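AA9 family lytic polysaccharide monooxygenase cel61B (Hypocrea jecorina, PDB 2VTC) depolymerises crystalline and amorphous polysaccharides by copper-dependent oxidative cleavage of their glycosidic bonds, acting as a secreted fungal lytic polysaccharide monooxygenase. Local coordinates at residues 177-182 with 192-197; 89-94 with 163-168; 54-59 with 198-203; 167-172 with 209-214. All coordinates share one frame; numbering follows the deposited sequence.

Contact 1: 177-182 with 192-197; sequences RHELLA and MQNYPQ. With NI (nickel (II) ion), chain E.
Glu179 sets CG anti to its backbone N (chi1 -176°), which lays that methylene against Pro196 of the neighbouring strand, whereas Tyr195 has CG anti to its carbonyl carbon (chi1 -60°), a rotation that carries its ring past Leu180 O and the Ala182 methyl. Beyond CG the glutamate chain is extended, and Arg177, from the same strand, grips the carboxylate end-on. NH1 of Arg177 bonds OE1 of Glu179 at 2.8 Å in a salt bridge, and NH2 bonds OE2, both from above the carboxylate plane. CB of Pro196 lies over one guanidinium face, toward its rim, 3.6 Å from NH2 of Arg177. OE1 of Glu179 also bonds the hydroxyl of Tyr221. An alanine at Glu179 would probably leave the buried Arg177 guanidinium without its countercharge and Tyr221 without this partner. The two strands form an antiparallel hairpin in the beta-sandwich of the AA9 family. Its ladder runs from His178 N to Gln197 O (2.9 Å) as far as Gln193 N to Ala182 O (3.0 Å), with a weak rung from Leu180 N to Tyr195 O. On the face carrying Tyr195, Leu180 O lies in the ring plane at its edge, 3.5 Å from CD2 of Tyr195, and Ala182 CB comes within 3.8 Å of CE2 of Tyr195. Tyr195 OH binds, at 2.5 Å, the nickel ion that here occupies the catalytic copper site, together with His20 and His108.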
loop_
_atom_site.group_PDB
_atom_site.type_symbol
_atom_site.label_atom_id
_atom_site.label_comp_id
_atom_site.label_asym_id
_atom_site.label_seq_id
_atom_site.Cartn_x
_atom_site.Cartn_y
_atom_site.Cartn_z
ATOM N N ARG A 177 3.251 -2.807 -1.998
ATOM C CA ARG A 177 2.136 -1.883 -2.190
ATOM C C ARG A 177 1.251 -1.972 -0.953
ATOM O O ARG A 177 0.544 -2.962 -0.776
ATOM C CB ARG A 177 1.367 -2.244 -3.470
ATOM C CG ARG A 177 0.131 -1.419 -3.818
ATOM C CD ARG A 177 -0.569 -2.060 -5.010
ATOM N NE ARG A 177 -1.734 -1.258 -5.386
ATOM C CZ ARG A 177 -2.911 -1.325 -4.747
ATOM N NH1 ARG A 177 -3.094 -2.191 -3.722
ATOM N NH2 ARG A 177 -3.904 -0.515 -5.142
ATOM N N HIS A 178 1.351 -0.932 -0.112
ATOM C CA HIS A 178 0.682 -0.862 1.192
ATOM C C HIS A 178 -0.541 0.056 1.047
ATOM O O HIS A 178 -0.397 1.188 0.547
ATOM C CB HIS A 178 1.680 -0.303 2.212
ATOM C CG HIS A 178 1.107 -0.105 3.588
ATOM N ND1 HIS A 178 0.551 -1.132 4.327
ATOM C CD2 HIS A 178 1.037 1.003 4.366
ATOM C CE1 HIS A 178 0.141 -0.654 5.495
ATOM N NE2 HIS A 178 0.422 0.635 5.542
ATOM N N GLU A 179 -1.737 -0.406 1.461
ATOM C CA GLU A 179 -2.954 0.312 1.078
ATOM C C GLU A 179 -4.014 0.386 2.170
ATOM O O GLU A 179 -4.374 -0.629 2.741
ATOM C CB GLU A 179 -3.559 -0.341 -0.155
ATOM C CG GLU A 179 -4.802 0.363 -0.730
ATOM C CD GLU A 179 -5.297 -0.353 -1.965
ATOM O OE1 GLU A 179 -5.220 -1.620 -2.009
ATOM O OE2 GLU A 179 -5.766 0.334 -2.926
ATOM N N LEU A 180 -4.526 1.591 2.408
ATOM C CA LEU A 180 -5.644 1.791 3.334
ATOM C C LEU A 180 -6.888 1.991 2.503
ATOM O O LEU A 180 -6.899 2.789 1.553
ATOM C CB LEU A 180 -5.412 3.027 4.223
ATOM C CG LEU A 180 -4.041 3.166 4.883
ATOM C CD1 LEU A 180 -3.936 4.443 5.728
ATOM C CD2 LEU A 180 -3.664 1.989 5.705
ATOM N N LEU A 181 -7.954 1.266 2.842
ATOM C CA LEU A 181 -9.217 1.454 2.128
ATOM C C LEU A 181 -10.193 2.114 3.106
ATOM O O LEU A 181 -10.880 1.408 3.862
ATOM C CB LEU A 181 -9.796 0.137 1.633
ATOM C CG LEU A 181 -8.999 -0.550 0.493
ATOM C CD1 LEU A 181 -7.865 -1.358 1.109
ATOM C CD2 LEU A 181 -9.921 -1.438 -0.300
ATOM N N ALA A 182 -10.224 3.449 3.107
ATOM C CA ALA A 182 -11.064 4.215 4.068
ATOM C C ALA A 182 -12.523 4.125 3.634
ATOM O O ALA A 182 -12.920 4.496 2.503
ATOM C CB ALA A 182 -10.572 5.679 4.186
ATOM N N MET A 192 -15.898 4.281 -1.548
ATOM C CA MET A 192 -14.641 3.760 -0.983
ATOM C C MET A 192 -13.462 4.639 -1.400
ATOM O O MET A 192 -13.392 5.077 -2.562
ATOM C CB MET A 192 -14.409 2.313 -1.457
ATOM C CG MET A 192 -13.174 1.654 -0.859
ATOM S SD MET A 192 -13.105 1.581 0.963
ATOM C CE MET A 192 -13.985 0.044 1.224
ATOM N N GLN A 193 -12.557 4.920 -0.465
ATOM C CA GLN A 193 -11.370 5.720 -0.788
ATOM C C GLN A 193 -10.121 4.858 -0.649
ATOM O O GLN A 193 -9.775 4.479 0.463
ATOM C CB GLN A 193 -11.233 6.952 0.117
ATOM C CG GLN A 193 -12.415 7.924 0.017
ATOM C CD GLN A 193 -12.381 9.090 1.007
ATOM O OE1 GLN A 193 -13.254 9.973 0.930
ATOM N NE2 GLN A 193 -11.439 9.111 1.914
ATOM N N ASN A 194 -9.377 4.646 -1.755
ATOM C CA ASN A 194 -8.156 3.816 -1.698
ATOM C C ASN A 194 -6.898 4.678 -1.581
ATOM O O ASN A 194 -6.729 5.639 -2.366
ATOM C CB ASN A 194 -8.012 2.913 -2.949
ATOM C CG ASN A 194 -9.013 1.764 -3.003
ATOM O OD1 ASN A 194 -8.636 0.595 -3.258
ATOM N ND2 ASN A 194 -10.282 2.072 -2.861
ATOM N N TYR A 195 -6.007 4.318 -0.663
ATOM C CA TYR A 195 -4.741 5.040 -0.471
ATOM C C TYR A 195 -3.548 4.083 -0.648
ATOM O O TYR A 195 -2.930 3.705 0.334
ATOM C CB TYR A 195 -4.654 5.706 0.926
ATOM C CG TYR A 195 -5.748 6.728 1.226
ATOM C CD1 TYR A 195 -5.491 8.101 1.121
ATOM C CD2 TYR A 195 -7.042 6.315 1.605
ATOM C CE1 TYR A 195 -6.511 9.058 1.375
ATOM C CE2 TYR A 195 -8.069 7.263 1.870
ATOM C CZ TYR A 195 -7.785 8.621 1.758
ATOM O OH TYR A 195 -8.797 9.542 2.027
ATOM N N PRO A 196 -3.223 3.712 -1.914
ATOM C CA PRO A 196 -2.063 2.828 -2.134
ATOM C C PRO A 196 -0.733 3.589 -2.117
ATOM O O PRO A 196 -0.648 4.723 -2.606
ATOM C CB PRO A 196 -2.320 2.239 -3.523
ATOM C CG PRO A 196 -3.069 3.301 -4.259
ATOM C CD PRO A 196 -3.946 3.982 -3.169
ATOM N N GLN A 197 0.276 2.960 -1.537
ATOM C CA GLN A 197 1.609 3.535 -1.475
ATOM C C GLN A 197 2.634 2.450 -1.792
ATOM O O GLN A 197 2.639 1.392 -1.146
ATOM C CB GLN A 197 1.869 4.083 -0.068
ATOM C CG GLN A 197 0.959 5.296 0.237
ATOM C CD GLN A 197 1.454 6.564 -0.429
ATOM O OE1 GLN A 197 1.018 6.931 -1.527
ATOM N NE2 GLN A 197 2.362 7.239 0.229
HETATM NI NI NI E . -8.613 11.382 3.719
HETATM O O HOH W 1 -9.046 13.205 4.771
HETATM O O HOH W 2 -9.546 11.354 2.946
#

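Contact 2: 89-94 with 163-168; sequences ATAAAG and VKIPSS
At one end of the beta-sandwich, the turn that follows strand 89-92 meets the chain leaving strand 160-164, and Gly94 and Ile165 lie at the centre of the junction. The two strands belong to different sheets, and the touching parts run at a steep angle to each other, 78° between their end-to-end directions. Gly94 is held at both ends of its backbone. Its N makes a weak hydrogen bond to Ile165 O at 2.8 Å, and its carbonyl oxygen receives NZ of Lys164 at 2.7 Å. Lys164 arrives by an extended chain that bends only at its last torsion (chi4 60°), which turns the ammonium nitrogen in to Gly94 O. A side chain at Gly94 would be jammed twice over, against the carbonyl oxygen of Ala93 and against OG of Ser167, which already sits 3.6 Å from Gly94 CA. The apolar part is made by Ile165, which projects toward the opposite segment and sets its CD1 methyl 3.6 Å from CB of Ala91. Farther along, CB of Ala93 rests 3.5 Å from the carbonyl oxygen of Pro166 and equally near that of Ser167. Ala91 also packs on Ile28 and Ile201, and Ile165 on Ile97, residues drawn from both sheets. Ile165, a loop residue just beyond strand 160-164, thus closes the end of the two-sheet core, as in a beta-sandwich.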
loop_
_atom_site.group_PDB
_atom_site.type_symbol
_atom_site.label_atom_id
_atom_site.label_comp_id
_atom_site.label_asym_id
_atom_site.label_seq_id
_atom_site.Cartn_x
_atom_site.Cartn_y
_atom_site.Cartn_z
ATOM N N ALA A 89 15.375 0.123 -1.197
ATOM C CA ALA A 89 15.751 -0.339 0.134
ATOM C C ALA A 89 16.051 -1.835 0.036
ATOM O O ALA A 89 15.975 -2.428 -1.058
ATOM C CB ALA A 89 14.621 -0.075 1.131
ATOM N N THR A 90 16.423 -2.444 1.159
ATOM C CA THR A 90 16.712 -3.882 1.173
ATOM C C THR A 90 16.419 -4.507 2.528
ATOM O O THR A 90 16.516 -3.834 3.572
ATOM C CB THR A 90 18.192 -4.187 0.746
ATOM O OG1 THR A 90 18.378 -5.603 0.568
ATOM C CG2 THR A 90 19.171 -3.657 1.767
ATOM N N ALA A 91 16.057 -5.791 2.515
ATOM C CA ALA A 91 15.568 -6.457 3.716
ATOM C C ALA A 91 15.702 -7.958 3.571
ATOM O O ALA A 91 15.491 -8.507 2.485
ATOM C CB ALA A 91 14.088 -6.089 3.967
ATOM N N ALA A 92 16.075 -8.628 4.655
ATOM C CA ALA A 92 16.064 -10.097 4.678
ATOM C C ALA A 92 14.628 -10.624 4.736
ATOM O O ALA A 92 13.770 -10.027 5.398
ATOM C CB ALA A 92 16.879 -10.615 5.868
ATOM N N ALA A 93 14.357 -11.728 4.039
ATOM C CA ALA A 93 13.053 -12.371 4.137
ATOM C C ALA A 93 12.789 -12.659 5.607
ATOM O O ALA A 93 13.708 -13.056 6.339
ATOM C CB ALA A 93 13.008 -13.646 3.307
ATOM N N GLY A 94 11.547 -12.434 6.041
ATOM C CA GLY A 94 11.160 -12.570 7.444
ATOM C C GLY A 94 11.261 -11.277 8.229
ATOM O O GLY A 94 10.803 -11.211 9.374
ATOM N N VAL A 163 4.161 -4.902 8.778
ATOM C CA VAL A 163 3.954 -5.944 7.779
ATOM C C VAL A 163 5.195 -6.833 7.725
ATOM O O VAL A 163 6.291 -6.336 7.492
ATOM C CB VAL A 163 3.686 -5.338 6.359
ATOM C CG1 VAL A 163 3.509 -6.429 5.329
ATOM C CG2 VAL A 163 2.430 -4.470 6.385
ATOM N N LYS A 164 5.005 -8.129 7.929
ATOM C CA LYS A 164 6.073 -9.125 7.799
ATOM C C LYS A 164 6.322 -9.550 6.346
ATOM O O LYS A 164 5.378 -9.937 5.638
ATOM C CB LYS A 164 5.755 -10.368 8.641
ATOM C CG LYS A 164 6.953 -11.314 8.806
ATOM C CD LYS A 164 6.591 -12.558 9.618
ATOM C CE LYS A 164 7.799 -13.460 9.812
ATOM N NZ LYS A 164 8.929 -12.778 10.536
ATOM N N ILE A 165 7.585 -9.465 5.912
ATOM C CA ILE A 165 8.010 -10.060 4.634
ATOM C C ILE A 165 8.061 -11.583 4.848
ATOM O O ILE A 165 8.798 -12.040 5.717
ATOM C CB ILE A 165 9.398 -9.516 4.190
ATOM C CG1 ILE A 165 9.359 -7.998 4.030
ATOM C CG2 ILE A 165 9.848 -10.176 2.875
ATOM C CD1 ILE A 165 10.735 -7.373 3.782
ATOM N N PRO A 166 7.264 -12.368 4.086
ATOM C CA PRO A 166 7.224 -13.825 4.255
ATOM C C PRO A 166 8.630 -14.440 4.278
ATOM O O PRO A 166 9.497 -14.062 3.462
ATOM C CB PRO A 166 6.450 -14.298 3.021
ATOM C CG PRO A 166 5.525 -13.152 2.736
ATOM C CD PRO A 166 6.352 -11.926 3.011
ATOM N N SER A 167 8.857 -15.338 5.236
ATOM C CA SER A 167 10.187 -15.926 5.481
ATOM C C SER A 167 10.695 -16.764 4.314
ATOM O O SER A 167 11.906 -16.918 4.117
ATOM C CB SER A 167 10.146 -16.789 6.741
ATOM O OG SER A 167 9.972 -15.961 7.868
ATOM N N SER A 168 9.750 -17.293 3.546
ATOM C CA SER A 168 10.035 -18.188 2.424
ATOM C C SER A 168 10.322 -17.462 1.110
ATOM O O SER A 168 10.691 -18.093 0.115
ATOM C CB SER A 168 8.858 -19.137 2.226
ATOM O OG SER A 168 7.665 -18.417 1.960
#

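Contact 3: 54-59 with 198-203; sequences AGWYAE and CVNIAV
The carbonyl oxygen of Ala54 is gripped twice, by a nearly straight hydrogen bond from Asn200 N (2.9 Å, 174° at the hydrogen) and by a CA-H...O contact from CA of Val199 at 3.5 Å. Together with the bond from Trp56 N to Cys198 O (3.0 Å), this makes a single beta bridge between Gly55 and Val199, by which an irregular loop is fastened to strand 193-204 of the beta-sandwich. The side chains repeat the link. The side chain of Trp56 leaves its backbone toward the strand, and NE1 of Trp56 donates to OD1 of Asn200 at 2.9 Å. The two flat groups stand 67° apart, and the indole nitrogen approaches from above the amide plane, 47° out of it, not along a lone pair. At the other end of that amide, ND2 of Asn200 bonds Ile87 O, which would hold the group from turning over. CB of Cys198, whose sulfur is joined to Cys78 in a disulfide, lies over one face of the indole, toward the rim. CB of Cys198 stands 3.7 Å from the centroid of the five-membered ring of Trp56 in a CH-pi contact, and SG of Cys198 makes an oblique sulfur-aromatic contact, 4.9 Å from the same centroid.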
loop_
_atom_site.group_PDB
_atom_site.type_symbol
_atom_site.label_atom_id
_atom_site.label_comp_id
_atom_site.label_asym_id
_atom_site.label_seq_id
_atom_site.Cartn_x
_atom_site.Cartn_y
_atom_site.Cartn_z
ATOM N N ALA A 54 13.507 5.330 -1.926
ATOM C CA ALA A 54 12.837 4.059 -2.215
ATOM C C ALA A 54 11.317 4.189 -2.411
ATOM O O ALA A 54 10.691 3.336 -3.044
ATOM C CB ALA A 54 13.126 3.066 -1.117
ATOM N N GLY A 55 10.718 5.235 -1.840
ATOM C CA GLY A 55 9.280 5.453 -2.018
ATOM C C GLY A 55 8.994 5.993 -3.408
ATOM O O GLY A 55 9.783 6.796 -3.936
ATOM N N TRP A 56 7.881 5.569 -4.006
ATOM C CA TRP A 56 7.524 6.014 -5.348
ATOM C C TRP A 56 7.130 7.494 -5.394
ATOM O O TRP A 56 6.449 8.009 -4.495
ATOM C CB TRP A 56 6.420 5.134 -5.941
ATOM C CG TRP A 56 6.903 3.775 -6.411
ATOM C CD1 TRP A 56 7.780 2.953 -5.779
ATOM C CD2 TRP A 56 6.491 3.090 -7.611
ATOM N NE1 TRP A 56 7.966 1.777 -6.519
ATOM C CE2 TRP A 56 7.193 1.852 -7.647
ATOM C CE3 TRP A 56 5.622 3.413 -8.675
ATOM C CZ2 TRP A 56 7.047 0.935 -8.695
ATOM C CZ3 TRP A 56 5.476 2.488 -9.736
ATOM C CH2 TRP A 56 6.186 1.253 -9.719
ATOM N N TYR A 57 7.553 8.178 -6.449
ATOM C CA TYR A 57 7.001 9.486 -6.777
ATOM C C TYR A 57 5.500 9.382 -7.118
ATOM O O TYR A 57 5.053 8.453 -7.814
ATOM C CB TYR A 57 7.814 10.052 -7.956
ATOM C CG TYR A 57 7.314 11.331 -8.585
ATOM C CD1 TYR A 57 7.841 12.567 -8.190
ATOM C CD2 TYR A 57 6.352 11.309 -9.607
ATOM C CE1 TYR A 57 7.400 13.747 -8.791
ATOM C CE2 TYR A 57 5.920 12.481 -10.220
ATOM C CZ TYR A 57 6.441 13.694 -9.789
ATOM O OH TYR A 57 6.000 14.847 -10.370
ATOM N N ALA A 58 4.705 10.332 -6.623
ATOM C CA ALA A 58 3.288 10.403 -6.954
ATOM C C ALA A 58 2.787 11.851 -6.921
ATOM O O ALA A 58 3.394 12.691 -6.276
ATOM C CB ALA A 58 2.458 9.499 -6.011
ATOM N N GLU A 59 1.700 12.138 -7.625
ATOM C CA GLU A 59 1.317 13.535 -7.840
ATOM C C GLU A 59 -0.043 13.919 -7.268
ATOM O O GLU A 59 -0.690 14.822 -7.811
ATOM C CB GLU A 59 1.337 13.868 -9.348
ATOM C CG GLU A 59 2.718 13.705 -9.996
ATOM C CD GLU A 59 2.808 14.265 -11.401
ATOM O OE1 GLU A 59 1.785 14.373 -12.103
ATOM O OE2 GLU A 59 3.936 14.574 -11.814
ATOM N N CYS A 198 3.492 2.724 -2.780
ATOM C CA CYS A 198 4.510 1.748 -3.174
ATOM C C CYS A 198 5.923 2.118 -2.719
ATOM O O CYS A 198 6.320 3.296 -2.742
ATOM C CB CYS A 198 4.466 1.574 -4.696
ATOM S SG CYS A 198 2.984 0.818 -5.305
ATOM N N VAL A 199 6.681 1.094 -2.322
ATOM C CA VAL A 199 8.101 1.247 -1.925
ATOM C C VAL A 199 8.954 0.131 -2.570
ATOM O O VAL A 199 8.529 -1.018 -2.621
ATOM C CB VAL A 199 8.306 1.263 -0.385
ATOM C CG1 VAL A 199 7.489 2.396 0.269
ATOM C CG2 VAL A 199 7.927 -0.084 0.231
ATOM N N ASN A 200 10.138 0.486 -3.085
ATOM C CA ASN A 200 11.072 -0.514 -3.622
ATOM C C ASN A 200 11.807 -1.137 -2.456
ATOM O O ASN A 200 12.491 -0.432 -1.712
ATOM C CB ASN A 200 12.108 0.161 -4.545
ATOM C CG ASN A 200 11.502 0.762 -5.800
ATOM O OD1 ASN A 200 10.464 0.328 -6.297
ATOM N ND2 ASN A 200 12.188 1.789 -6.336
ATOM N N ILE A 201 11.638 -2.437 -2.267
ATOM C CA ILE A 201 12.426 -3.173 -1.280
ATOM C C ILE A 201 12.943 -4.502 -1.862
ATOM O O ILE A 201 12.178 -5.446 -2.109
ATOM C CB ILE A 201 11.661 -3.463 0.046
ATOM C CG1 ILE A 201 11.049 -2.195 0.644
ATOM C CG2 ILE A 201 12.624 -4.119 1.058
ATOM C CD1 ILE A 201 10.029 -2.492 1.773
ATOM N N ALA A 202 14.246 -4.564 -2.093
ATOM C CA ALA A 202 14.832 -5.815 -2.528
ATOM C C ALA A 202 14.892 -6.752 -1.328
ATOM O O ALA A 202 15.025 -6.294 -0.180
ATOM C CB ALA A 202 16.218 -5.572 -3.108
ATOM N N VAL A 203 14.792 -8.056 -1.602
ATOM C CA VAL A 203 14.775 -9.086 -0.578
ATOM C C VAL A 203 16.012 -9.979 -0.711
ATOM O O VAL A 203 16.401 -10.359 -1.822
ATOM C CB VAL A 203 13.456 -9.892 -0.655
ATOM C CG1 VAL A 203 13.484 -11.150 0.233
ATOM C CG2 VAL A 203 12.271 -8.988 -0.252
#

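Contact 4: 167-172 with 209-214; sequences SSLRPG and KALPAG
Lys209 clasps the backbone on both sides of Leu169 with its own N and O, forming a single beta bridge between two irregular surface loops of the beta-sandwich, one leading into strand 172-182 and the other following strand 193-204. Two backbone hydrogen bonds make it. Lys209 N donates to Ser168 O at 2.8 Å, and Arg170 N donates to Lys209 O at 3.0 Å. A third polar link passes through a water molecule, which accepts from NE of Arg170 at 3.1 Å and from the backbone N of Leu211 at 3.0 Å; it thereby ties the arginine side chain to a peptide nitrogen of the other loop. The flat end of Arg170 supplies the packing of a charged group on an apolar one. Its CG sits between the backbone N and the carbonyl carbon, the crowded position (chi1 74°), and the chain then runs out extended over Lys209 O and Ala210. The methyl CB of Ala210 lies over the centre of one guanidinium face, 3.6 Å from CZ of Arg170. Farther out, NH2 of Arg170 has a long, weak ion pair with Glu119. An alanine at Arg170 would probably uncover the Ala210 methyl and leave the bridging water held by Leu211 without the donor that ties it to this loop. The apolar contact is between Leu169 and Leu211, which cross obliquely and both touch Tyr174: CD1 of Leu169 meets CD1 of Leu211 at 3.7 Å.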
loop_
_atom_site.group_PDB
_atom_site.type_symbol
_atom_site.label_atom_id
_atom_site.label_comp_id
_atom_site.label_asym_id
_atom_site.label_seq_id
_atom_site.Cartn_x
_atom_site.Cartn_y
_atom_site.Cartn_z
ATOM N N SER A 167 8.857 -15.338 5.236
ATOM C CA SER A 167 10.187 -15.926 5.481
ATOM C C SER A 167 10.695 -16.764 4.314
ATOM O O SER A 167 11.906 -16.918 4.117
ATOM C CB SER A 167 10.146 -16.789 6.741
ATOM O OG SER A 167 9.972 -15.961 7.868
ATOM N N SER A 168 9.750 -17.293 3.546
ATOM C CA SER A 168 10.035 -18.188 2.424
ATOM C C SER A 168 10.322 -17.462 1.110
ATOM O O SER A 168 10.691 -18.093 0.115
ATOM C CB SER A 168 8.858 -19.137 2.226
ATOM O OG SER A 168 7.665 -18.417 1.960
ATOM N N LEU A 169 10.152 -16.143 1.093
ATOM C CA LEU A 169 10.272 -15.399 -0.168
ATOM C C LEU A 169 11.720 -15.355 -0.649
ATOM O O LEU A 169 12.595 -14.914 0.087
ATOM C CB LEU A 169 9.716 -13.982 -0.019
ATOM C CG LEU A 169 9.663 -13.171 -1.314
ATOM C CD1 LEU A 169 8.786 -13.840 -2.429
ATOM C CD2 LEU A 169 9.203 -11.740 -0.991
ATOM N N ARG A 170 11.945 -15.806 -1.883
ATOM C CA ARG A 170 13.286 -15.917 -2.443
ATOM C C ARG A 170 13.867 -14.527 -2.714
ATOM O O ARG A 170 13.105 -13.575 -2.952
ATOM C CB ARG A 170 13.271 -16.779 -3.716
ATOM C CG ARG A 170 12.674 -16.117 -4.944
ATOM C CD ARG A 170 12.728 -17.017 -6.150
ATOM N NE ARG A 170 12.033 -16.393 -7.275
ATOM C CZ ARG A 170 12.048 -16.841 -8.531
ATOM N NH1 ARG A 170 12.730 -17.935 -8.851
ATOM N NH2 ARG A 170 11.374 -16.191 -9.469
ATOM N N PRO A 171 15.201 -14.388 -2.658
ATOM C CA PRO A 171 15.823 -13.104 -3.015
ATOM C C PRO A 171 15.407 -12.567 -4.391
ATOM O O PRO A 171 15.147 -13.337 -5.332
ATOM C CB PRO A 171 17.333 -13.418 -2.984
ATOM C CG PRO A 171 17.450 -14.575 -2.094
ATOM C CD PRO A 171 16.216 -15.397 -2.270
ATOM N N GLY A 172 15.362 -11.242 -4.513
ATOM C CA GLY A 172 14.860 -10.609 -5.717
ATOM C C GLY A 172 14.614 -9.130 -5.522
ATOM O O GLY A 172 14.781 -8.599 -4.416
ATOM N N LYS A 209 11.175 -19.794 -2.030
ATOM C CA LYS A 209 9.931 -19.857 -2.830
ATOM C C LYS A 209 9.744 -18.663 -3.766
ATOM O O LYS A 209 9.925 -17.511 -3.361
ATOM C CB LYS A 209 8.694 -20.000 -1.941
ATOM C CG LYS A 209 8.547 -21.367 -1.303
ATOM C CD LYS A 209 7.104 -21.623 -0.877
ATOM C CE LYS A 209 6.941 -22.994 -0.219
ATOM N NZ LYS A 209 7.752 -23.140 1.042
ATOM N N ALA A 210 9.387 -18.956 -5.015
ATOM C CA ALA A 210 9.044 -17.920 -5.982
ATOM C C ALA A 210 7.661 -17.353 -5.668
ATOM O O ALA A 210 6.771 -18.063 -5.183
ATOM C CB ALA A 210 9.059 -18.480 -7.403
ATOM N N LEU A 211 7.472 -16.073 -5.971
ATOM C CA LEU A 211 6.145 -15.468 -5.887
ATOM C C LEU A 211 5.248 -16.102 -6.962
ATOM O O LEU A 211 5.695 -16.287 -8.105
ATOM C CB LEU A 211 6.287 -13.960 -6.112
ATOM C CG LEU A 211 5.497 -12.900 -5.346
ATOM C CD1 LEU A 211 5.490 -13.116 -3.840
ATOM C CD2 LEU A 211 6.022 -11.517 -5.720
ATOM N N PRO A 212 3.983 -16.449 -6.621
ATOM C CA PRO A 212 3.123 -16.990 -7.680
ATOM C C PRO A 212 2.604 -15.908 -8.634
ATOM O O PRO A 212 2.975 -14.744 -8.500
ATOM C CB PRO A 212 1.966 -17.616 -6.910
ATOM C CG PRO A 212 1.860 -16.743 -5.699
ATOM C CD PRO A 212 3.283 -16.387 -5.325
ATOM N N ALA A 213 1.757 -16.309 -9.575
ATOM C CA ALA A 213 1.388 -15.475 -10.712
ATOM C C ALA A 213 0.777 -14.123 -10.269
ATOM O O ALA A 213 1.030 -13.088 -10.882
ATOM C CB ALA A 213 0.429 -16.231 -11.631
ATOM N N GLY A 214 0.012 -14.146 -9.186
ATOM C CA GLY A 214 -0.569 -12.896 -8.661
ATOM C C GLY A 214 -1.573 -12.255 -9.613
ATOM O O GLY A 214 -2.066 -12.901 -10.557
HETATM O O HOH W 3 9.848 -14.356 -6.536
#

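Strand 193-204 carries contacts 1 and 3, and contacts 2 and 4 are bonded to its far end. Contact 1 uses the half nearer the metal site and contact 3 the next residues; their centres are about 15 Å apart, and CG of Arg177 touches SG of Cys198 at 3.9 Å. Contact 2 is joined to contact 3 where Ala91 N and Ala202 O probably bond at 2.9 Å, and contact 4 where Val203 N probably bonds Gly172 O at 2.9 Å. Contacts 2 and 4 share Ser167 and Ser168, centres about 10 Å apart, away from the active site. Only contact 1 holds a metal ligand, Tyr195; the side chain of Cys198 in contact 3 is about 11 Å from that of Tyr195.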